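Local coordinates for protein putative adenosine kinase (Schistosoma mansoni, PDB 3VAS) that probably phosphorylates adenosine to AMP with ATP as phosphate donor, and is captured here with adenosine bound in an occluded-loop conformation, at residues V88-W93 / D119-L125; I189-Y193 / N223-E229; N235-G239 / F322-I327. All blocks are in the same frame, centred on the assembly; numbering follows the deposited sequence.

Contact 1: V88-W93 / D119-L125; sequences VKMIQW and DCSALDL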
loop_
_atom_site.group_PDB
_atom_site.type_symbol
_atom_site.label_atom_id
_atom_site.label_comp_id
_atom_site.label_asym_id
_atom_site.label_seq_id
_atom_site.Cartn_x
_atom_site.Cartn_y
_atom_site.Cartn_z
ATOM N N VAL A 88 7.040 0.985 2.226
ATOM C CA VAL A 88 8.069 0.896 3.256
ATOM C C VAL A 88 9.484 1.019 2.693
ATOM O O VAL A 88 10.334 1.690 3.276
ATOM C CB VAL A 88 7.911 -0.394 4.077
ATOM C CG1 VAL A 88 9.133 -0.633 4.964
ATOM C CG2 VAL A 88 6.641 -0.320 4.901
ATOM N N LYS A 89 9.743 0.397 1.550
ATOM C CA LYS A 89 11.082 0.480 0.985
ATOM C C LYS A 89 11.368 1.868 0.412
ATOM O O LYS A 89 12.517 2.305 0.383
ATOM C CB LYS A 89 11.344 -0.633 -0.036
ATOM C CG LYS A 89 10.641 -0.493 -1.373
ATOM C CD LYS A 89 10.881 -1.749 -2.217
ATOM C CE LYS A 89 10.452 -1.548 -3.663
ATOM N NZ LYS A 89 10.702 -2.763 -4.489
ATOM N N MET A 90 10.331 2.577 -0.023
ATOM C CA MET A 90 10.544 3.946 -0.484
ATOM C C MET A 90 10.753 4.897 0.696
ATOM O O MET A 90 11.538 5.839 0.596
ATOM C CB MET A 90 9.421 4.445 -1.395
ATOM C CG MET A 90 9.720 5.817 -2.001
ATOM S SD MET A 90 8.532 6.331 -3.259
ATOM C CE MET A 90 9.334 7.789 -3.933
ATOM N N ILE A 91 10.064 4.652 1.810
ATOM C CA ILE A 91 10.337 5.411 3.032
ATOM C C ILE A 91 11.818 5.265 3.377
ATOM O O ILE A 91 12.497 6.238 3.699
ATOM C CB ILE A 91 9.504 4.913 4.225
ATOM C CG1 ILE A 91 8.016 5.172 3.995
ATOM C CG2 ILE A 91 9.958 5.589 5.520
ATOM C CD1 ILE A 91 7.132 4.662 5.117
ATOM N N GLN A 92 12.310 4.034 3.282
ATOM C CA GLN A 92 13.712 3.726 3.531
ATOM C C GLN A 92 14.634 4.443 2.540
ATOM O O GLN A 92 15.666 4.994 2.923
ATOM C CB GLN A 92 13.923 2.206 3.471
ATOM C CG GLN A 92 15.384 1.766 3.544
ATOM C CD GLN A 92 16.016 2.054 4.892
ATOM O OE1 GLN A 92 15.491 1.652 5.934
ATOM N NE2 GLN A 92 17.147 2.756 4.881
ATOM N N TRP A 93 14.250 4.433 1.270
ATOM C CA TRP A 93 15.018 5.072 0.204
ATOM C C TRP A 93 15.069 6.595 0.387
ATOM O O TRP A 93 16.125 7.221 0.246
ATOM C CB TRP A 93 14.369 4.704 -1.129
ATOM C CG TRP A 93 15.035 5.197 -2.380
ATOM C CD1 TRP A 93 16.116 4.646 -3.014
ATOM C CD2 TRP A 93 14.613 6.299 -3.192
ATOM N NE1 TRP A 93 16.405 5.357 -4.157
ATOM C CE2 TRP A 93 15.495 6.375 -4.288
ATOM C CE3 TRP A 93 13.581 7.237 -3.091
ATOM C CZ2 TRP A 93 15.375 7.351 -5.275
ATOM C CZ3 TRP A 93 13.462 8.205 -4.073
ATOM C CH2 TRP A 93 14.355 8.256 -5.150
ATOM N N ASP A 119 16.345 -7.500 -3.482
ATOM C CA ASP A 119 15.961 -6.133 -3.801
ATOM C C ASP A 119 15.857 -5.314 -2.515
ATOM O O ASP A 119 16.292 -4.165 -2.463
ATOM C CB ASP A 119 14.629 -6.133 -4.556
ATOM C CG ASP A 119 14.299 -4.788 -5.165
ATOM O OD1 ASP A 119 15.036 -4.353 -6.076
ATOM O OD2 ASP A 119 13.291 -4.175 -4.748
ATOM N N CYS A 120 15.291 -5.922 -1.476
ATOM C CA CYS A 120 15.176 -5.278 -0.170
ATOM C C CYS A 120 16.536 -5.000 0.466
ATOM O O CYS A 120 16.778 -3.906 0.997
ATOM C CB CYS A 120 14.342 -6.141 0.774
ATOM S SG CYS A 120 12.616 -6.267 0.297
ATOM N N SER A 121 17.413 -5.996 0.424
ATOM C CA SER A 121 18.750 -5.854 0.988
ATOM C C SER A 121 19.551 -4.768 0.276
ATOM O O SER A 121 20.334 -4.055 0.901
ATOM C CB SER A 121 19.497 -7.186 0.935
ATOM O OG SER A 121 18.855 -8.138 1.760
ATOM N N ALA A 122 19.348 -4.647 -1.031
ATOM C CA ALA A 122 20.020 -3.621 -1.815
ATOM C C ALA A 122 19.612 -2.224 -1.350
ATOM O O ALA A 122 20.366 -1.267 -1.509
ATOM C CB ALA A 122 19.708 -3.796 -3.290
ATOM N N LEU A 123 18.420 -2.121 -0.769
ATOM C CA LEU A 123 17.887 -0.839 -0.315
ATOM C C LEU A 123 18.156 -0.556 1.170
ATOM O O LEU A 123 17.709 0.466 1.698
ATOM C CB LEU A 123 16.382 -0.772 -0.601
ATOM C CG LEU A 123 15.988 -0.587 -2.069
ATOM C CD1 LEU A 123 14.503 -0.800 -2.265
ATOM C CD2 LEU A 123 16.393 0.804 -2.543
ATOM N N ASP A 124 18.889 -1.456 1.825
ATOM C CA ASP A 124 19.135 -1.387 3.274
ATOM C C ASP A 124 17.858 -1.512 4.105
ATOM O O ASP A 124 17.772 -0.989 5.215
ATOM C CB ASP A 124 19.895 -0.116 3.664
ATOM C CG ASP A 124 21.278 -0.060 3.060
ATOM O OD1 ASP A 124 21.866 -1.136 2.822
ATOM O OD2 ASP A 124 21.774 1.060 2.823
ATOM N N LEU A 125 16.871 -2.207 3.557
ATOM C CA LEU A 125 15.648 -2.513 4.282
ATOM C C LEU A 125 15.813 -3.828 5.049
ATOM O O LEU A 125 16.029 -4.879 4.447
ATOM C CB LEU A 125 14.478 -2.598 3.296
ATOM C CG LEU A 125 13.101 -3.022 3.799
ATOM C CD1 LEU A 125 12.596 -2.048 4.832
ATOM C CD2 LEU A 125 12.124 -3.121 2.637
HETATM O O HOH W 1 18.214 3.170 1.560
#
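Val88 opens the row of contacts by laying CG1 against Leu125 CD1, 3.7 Å away, the two side chains crossing at about a right angle. One residue on, Lys89 works with its whole length. Its CG sits between the backbone N and the carbonyl carbon (chi1 73°), and from there the extended chain runs across to the other segment. Lys89 CB rests on Leu125 CD2, Lys89 CD lies 3.7 Å from Leu123 CD1, and Lys89 NZ ends in a salt bridge, 3.0 Å from Asp119 OD2. The ammonium meets that oxygen nearly along its C-O axis, while the leucines line the aliphatic part of the lysine. Gln92 comes next, bent at chi2, and Gln92 CG lies 3.2 Å from Leu123 O. Its amide points elsewhere: OE1 accepts from Cys101 N and NE2 donates to Lys97 O, which fixes the rotation of the group. Leu123 O instead receives a hydrogen bond from a water, 2.8 Å from the water oxygen, and the same water makes a weak bond to Gln92 O. Trp93 closes the row, with Trp93 CD1 3.9 Å from Leu123 CD2 and the indole NE1 bonded to Gly359 O.

Both leucines lie where the facing helix ends in a Schellman motif. Asp124 has positive phi (63°), and Leu125 N returns to Cys120 O while Asp124 N returns to Ser121 O. Cys120 O also accepts from Leu123 N, the two donors arriving from opposite faces of its plane. The chain then leads from Leu125 into strand 126-131, which pairs parallel with strand 101-107. Helix 83-95 thus packs against a turn from helix to strand, an arrangement that belongs to the alpha/beta core of the ribokinase-like (pfkB) fold.

Contact 2: I189-Y193 / N223-E229; sequences INTCY and NTKEVDE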
loop_
_atom_site.group_PDB
_atom_site.type_symbol
_atom_site.label_atom_id
_atom_site.label_comp_id
_atom_site.label_asym_id
_atom_site.label_seq_id
_atom_site.Cartn_x
_atom_site.Cartn_y
_atom_site.Cartn_z
ATOM N N ILE A 189 -5.438 -7.696 4.948
ATOM C CA ILE A 189 -6.655 -8.282 5.499
ATOM C C ILE A 189 -6.890 -9.680 4.924
ATOM O O ILE A 189 -7.309 -10.587 5.647
ATOM C CB ILE A 189 -7.883 -7.374 5.241
ATOM C CG1 ILE A 189 -7.812 -6.130 6.135
ATOM C CG2 ILE A 189 -9.182 -8.126 5.493
ATOM C CD1 ILE A 189 -8.775 -5.024 5.745
ATOM N N ASN A 190 -6.583 -9.859 3.637
ATOM C CA ASN A 190 -6.799 -11.137 2.956
ATOM C C ASN A 190 -5.784 -12.227 3.315
ATOM O O ASN A 190 -6.049 -13.418 3.128
ATOM C CB ASN A 190 -6.792 -10.956 1.434
ATOM C CG ASN A 190 -7.904 -10.042 0.939
ATOM O OD1 ASN A 190 -7.673 -9.179 0.093
ATOM N ND2 ASN A 190 -9.114 -10.231 1.460
ATOM N N THR A 191 -4.620 -11.830 3.813
ATOM C CA THR A 191 -3.538 -12.790 3.999
ATOM C C THR A 191 -3.237 -13.099 5.462
ATOM O O THR A 191 -2.976 -14.250 5.814
ATOM C CB THR A 191 -2.243 -12.336 3.287
ATOM O OG1 THR A 191 -1.901 -11.011 3.714
ATOM C CG2 THR A 191 -2.430 -12.343 1.770
ATOM N N CYS A 192 -3.265 -12.079 6.315
ATOM C CA CYS A 192 -2.938 -12.280 7.721
ATOM C C CYS A 192 -3.581 -11.235 8.624
ATOM O O CYS A 192 -2.891 -10.446 9.270
ATOM C CB CYS A 192 -1.422 -12.266 7.917
ATOM S SG CYS A 192 -0.898 -12.819 9.544
ATOM N N TYR A 193 -4.907 -11.240 8.676
ATOM C CA TYR A 193 -5.623 -10.272 9.489
ATOM C C TYR A 193 -5.243 -10.363 10.965
ATOM O O TYR A 193 -5.136 -9.346 11.648
ATOM C CB TYR A 193 -7.136 -10.419 9.320
ATOM C CG TYR A 193 -7.875 -9.324 10.042
ATOM C CD1 TYR A 193 -7.698 -7.994 9.680
ATOM C CD2 TYR A 193 -8.725 -9.611 11.103
ATOM C CE1 TYR A 193 -8.363 -6.981 10.342
ATOM C CE2 TYR A 193 -9.396 -8.611 11.770
ATOM C CZ TYR A 193 -9.210 -7.297 11.387
ATOM O OH TYR A 193 -9.868 -6.295 12.051
ATOM N N ASN A 223 -14.898 -6.751 2.912
ATOM C CA ASN A 223 -14.203 -6.897 4.181
ATOM C C ASN A 223 -14.418 -5.673 5.044
ATOM O O ASN A 223 -13.488 -5.170 5.679
ATOM C CB ASN A 223 -12.713 -7.134 3.950
ATOM C CG ASN A 223 -12.450 -8.401 3.167
ATOM O OD1 ASN A 223 -12.300 -8.367 1.946
ATOM N ND2 ASN A 223 -12.412 -9.532 3.864
ATOM N N THR A 224 -15.659 -5.201 5.044
ATOM C CA THR A 224 -16.039 -3.978 5.733
ATOM C C THR A 224 -15.700 -4.054 7.216
ATOM O O THR A 224 -15.131 -3.116 7.764
ATOM C CB THR A 224 -17.548 -3.701 5.572
ATOM O OG1 THR A 224 -17.948 -3.980 4.224
ATOM C CG2 THR A 224 -17.864 -2.261 5.907
ATOM N N LYS A 225 -16.048 -5.171 7.853
ATOM C CA LYS A 225 -15.769 -5.380 9.276
ATOM C C LYS A 225 -14.291 -5.164 9.582
ATOM O O LYS A 225 -13.947 -4.439 10.512
ATOM C CB LYS A 225 -16.229 -6.786 9.718
ATOM C CG LYS A 225 -15.947 -7.173 11.183
ATOM C CD LYS A 225 -14.546 -7.794 11.366
ATOM C CE LYS A 225 -14.558 -9.046 12.237
ATOM N NZ LYS A 225 -14.825 -10.279 11.455
ATOM N N GLU A 226 -13.421 -5.794 8.794
ATOM C CA GLU A 226 -11.976 -5.695 9.010
ATOM C C GLU A 226 -11.434 -4.282 8.757
ATOM O O GLU A 226 -10.553 -3.811 9.483
ATOM C CB GLU A 226 -11.214 -6.705 8.142
ATOM C CG GLU A 226 -11.429 -8.182 8.510
ATOM C CD GLU A 226 -12.524 -8.847 7.682
ATOM O OE1 GLU A 226 -13.434 -8.135 7.209
ATOM O OE2 GLU A 226 -12.468 -10.079 7.495
ATOM N N VAL A 227 -11.945 -3.615 7.723
ATOM C CA VAL A 227 -11.501 -2.254 7.420
ATOM C C VAL A 227 -11.851 -1.313 8.572
ATOM O O VAL A 227 -11.012 -0.535 9.028
ATOM C CB VAL A 227 -12.105 -1.713 6.098
ATOM C CG1 VAL A 227 -11.779 -0.222 5.928
ATOM C CG2 VAL A 227 -11.601 -2.520 4.898
ATOM N N ASP A 228 -13.084 -1.401 9.056
ATOM C CA ASP A 228 -13.525 -0.521 10.130
ATOM C C ASP A 228 -12.811 -0.830 11.435
ATOM O O ASP A 228 -12.544 0.070 12.231
ATOM C CB ASP A 228 -15.042 -0.590 10.317
ATOM C CG ASP A 228 -15.791 0.214 9.273
ATOM O OD1 ASP A 228 -15.150 1.030 8.572
ATOM O OD2 ASP A 228 -17.022 0.034 9.162
ATOM N N GLU A 229 -12.501 -2.100 11.663
ATOM C CA GLU A 229 -11.765 -2.452 12.865
ATOM C C GLU A 229 -10.353 -1.870 12.813
ATOM O O GLU A 229 -9.868 -1.317 13.800
ATOM C CB GLU A 229 -11.724 -3.963 13.088
ATOM C CG GLU A 229 -11.028 -4.340 14.386
ATOM C CD GLU A 229 -11.296 -5.772 14.821
ATOM O OE1 GLU A 229 -11.336 -6.675 13.958
ATOM O OE2 GLU A 229 -11.465 -5.992 16.038
HETATM O O HOH W 2 -10.322 -12.096 3.674
#
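Asn190 ND2 and Asn223 ND2 hold one water between them, the first donating to it at 3.1 Å from the water oxygen and the second through a weak bond. The two side chains cross at about a right angle and their amide planes are 68° apart. The water joins amides that are not directly hydrogen-bonded, Asn190 ND2 being 3.7 Å from Asn223 OD1. This bridge lies at the edge of a helix-helix contact in the ribokinase-like fold, where helix 189-205 follows strand 181-185 and helix 224-231 leads into strand 236-240. The short segments run at 65° to each other, their axes 11.6 Å apart at the closest. Bound adenosine is near this edge, about 5 Å from the side chain of Asn190, which also touches Phe218 and Leu219 of helix 217-222.

Behind the water the contact turns apolar, and the carbon chain of Glu226 carries it. Glu226 CB and CG sit in the notch formed by Ile189 and Tyr193, with Glu226 CB 3.6 Å from Ile189 CG2. Glu226 CG makes a CH-pi contact over the Tyr193 ring, 3.6 Å from its centroid. The chain bends at chi2, and the carboxylate plane stands nearly perpendicular to the ring. Farther along, Tyr193 OH is directed at Glu229 OE1, which lies near the ring plane at its edge; the modelled separation is too short to be trusted, though a hydrogen bond is the likely meaning. Deeper in, Ile189 CD1 reaches past Glu226 CB to meet Val227 CG2 at 3.9 Å, the two side chains crossing at about a right angle.

Contact 3: N235-G239 / F322-I327; sequences NIVFG and FAAGFI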
loop_
_atom_site.group_PDB
_atom_site.type_symbol
_atom_site.label_atom_id
_atom_site.label_comp_id
_atom_site.label_asym_id
_atom_site.label_seq_id
_atom_site.Cartn_x
_atom_site.Cartn_y
_atom_site.Cartn_z
ATOM N N ASN A 235 -3.960 5.820 13.326
ATOM C CA ASN A 235 -3.784 7.248 13.550
ATOM C C ASN A 235 -3.867 8.023 12.245
ATOM O O ASN A 235 -4.243 9.195 12.230
ATOM C CB ASN A 235 -2.447 7.519 14.232
ATOM C CG ASN A 235 -2.258 6.688 15.477
ATOM O OD1 ASN A 235 -1.726 5.575 15.420
ATOM N ND2 ASN A 235 -2.703 7.215 16.611
ATOM N N ILE A 236 -3.506 7.360 11.149
ATOM C CA ILE A 236 -3.558 7.966 9.821
ATOM C C ILE A 236 -4.158 6.980 8.820
ATOM O O ILE A 236 -3.760 5.814 8.777
ATOM C CB ILE A 236 -2.150 8.384 9.329
ATOM C CG1 ILE A 236 -1.470 9.308 10.345
ATOM C CG2 ILE A 236 -2.228 9.064 7.965
ATOM C CD1 ILE A 236 -0.102 9.796 9.903
ATOM N N VAL A 237 -5.121 7.446 8.027
ATOM C CA VAL A 237 -5.745 6.607 7.009
ATOM C C VAL A 237 -5.597 7.233 5.627
ATOM O O VAL A 237 -5.945 8.399 5.426
ATOM C CB VAL A 237 -7.248 6.369 7.297
ATOM C CG1 VAL A 237 -7.872 5.498 6.214
ATOM C CG2 VAL A 237 -7.443 5.736 8.668
ATOM N N PHE A 238 -5.068 6.454 4.687
ATOM C CA PHE A 238 -4.920 6.882 3.304
ATOM C C PHE A 238 -5.979 6.206 2.443
ATOM O O PHE A 238 -6.320 5.040 2.664
ATOM C CB PHE A 238 -3.545 6.482 2.756
ATOM C CG PHE A 238 -2.384 7.166 3.426
ATOM C CD1 PHE A 238 -1.882 8.356 2.923
ATOM C CD2 PHE A 238 -1.774 6.603 4.536
ATOM C CE1 PHE A 238 -0.804 8.980 3.522
ATOM C CE2 PHE A 238 -0.685 7.223 5.145
ATOM C CZ PHE A 238 -0.202 8.413 4.635
ATOM N N GLY A 239 -6.476 6.924 1.443
ATOM C CA GLY A 239 -7.419 6.352 0.501
ATOM C C GLY A 239 -7.402 7.119 -0.801
ATOM O O GLY A 239 -6.823 8.202 -0.877
ATOM N N PHE A 322 2.917 7.925 -2.708
ATOM C CA PHE A 322 2.307 9.043 -2.006
ATOM C C PHE A 322 2.387 8.824 -0.501
ATOM O O PHE A 322 2.798 9.713 0.237
ATOM C CB PHE A 322 0.850 9.231 -2.437
ATOM C CG PHE A 322 0.174 10.404 -1.781
ATOM C CD1 PHE A 322 0.173 11.653 -2.394
ATOM C CD2 PHE A 322 -0.452 10.264 -0.549
ATOM C CE1 PHE A 322 -0.446 12.743 -1.789
ATOM C CE2 PHE A 322 -1.073 11.348 0.060
ATOM C CZ PHE A 322 -1.068 12.589 -0.559
ATOM N N ALA A 323 1.990 7.635 -0.057
ATOM C CA ALA A 323 2.033 7.302 1.359
ATOM C C ALA A 323 3.457 7.370 1.910
ATOM O O ALA A 323 3.684 7.934 2.981
ATOM C CB ALA A 323 1.417 5.915 1.609
ATOM N N ALA A 324 4.409 6.794 1.178
ATOM C CA ALA A 324 5.820 6.840 1.567
ATOM C C ALA A 324 6.319 8.275 1.719
ATOM O O ALA A 324 6.921 8.632 2.737
ATOM C CB ALA A 324 6.678 6.097 0.552
ATOM N N GLY A 325 6.065 9.089 0.697
ATOM C CA GLY A 325 6.499 10.474 0.690
ATOM C C GLY A 325 5.920 11.251 1.858
ATOM O O GLY A 325 6.623 12.038 2.494
ATOM N N PHE A 326 4.644 11.024 2.158
ATOM C CA PHE A 326 4.017 11.705 3.285
ATOM C C PHE A 326 4.639 11.290 4.611
ATOM O O PHE A 326 5.056 12.135 5.396
ATOM C CB PHE A 326 2.504 11.453 3.348
ATOM C CG PHE A 326 1.825 12.201 4.469
ATOM C CD1 PHE A 326 1.379 13.503 4.277
ATOM C CD2 PHE A 326 1.669 11.620 5.719
ATOM C CE1 PHE A 326 0.777 14.208 5.312
ATOM C CE2 PHE A 326 1.067 12.313 6.756
ATOM C CZ PHE A 326 0.618 13.613 6.552
ATOM N N ILE A 327 4.676 9.985 4.858
ATOM C CA ILE A 327 5.126 9.455 6.141
ATOM C C ILE A 327 6.583 9.796 6.449
ATOM O O ILE A 327 6.898 10.213 7.564
ATOM C CB ILE A 327 4.902 7.935 6.216
ATOM C CG1 ILE A 327 3.400 7.628 6.177
ATOM C CG2 ILE A 327 5.535 7.352 7.476
ATOM C CD1 ILE A 327 3.087 6.164 5.960
#
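The ring of Phe238 presents one face to Ala323, whose CB forms a CH-pi contact 4.1 Å from the ring centroid and only 4° off its normal. At the edge of the same ring, near its plane, lie Phe322 CE2 and Phe326 CD2. Phe238 and Phe326 make an offset edge-to-face pair, the edge of Phe238 turned toward the face of Phe326, with centroids 5.9 Å apart and planes at 78°. Ile327 adds CG1 beside Phe238 CZ, 4.0 Å away, and CD1 beside CE2.

Phe238 CG lies beside the backbone N, opposite the carbonyl carbon (chi1 -65°), which carries the ring from strand 236-240 onto the helix. Ile236, two residues earlier and pointing the same way, brings CD1 to 4.2 Å from the edge atom Phe326 CE2. Strand 279-284 and helix 336-351 also touch Phe326, so the ring pair is enclosed within the alpha/beta layers of the fold. The helix 318-330 begins in the family's GAGD sequence. With carbon meeting carbon throughout, the fit of strand to helix depends on shape and hydrophobic burial rather than on directional polar bonds.

The three contacts differ in burial and chemistry. Contact 3, all of whose touching residues are buried, is purely apolar and joins a strand to a helix near the centre of the chain. Contact 1, also largely buried but farther out, mixes leucine packing with a salt bridge, and it meets contact 3 directly: Met90 and Ile91 pack on Ala324, and Ile91 on Ile327, so helices 83-95 and 318-330 pack directly against each other. Contact 2 is only partly buried, with a water bridge near the adenosine. It lies across the chain's centre from contact 1, and its helix 224-231 leads in sequence into the strand of contact 3 without touching that contact.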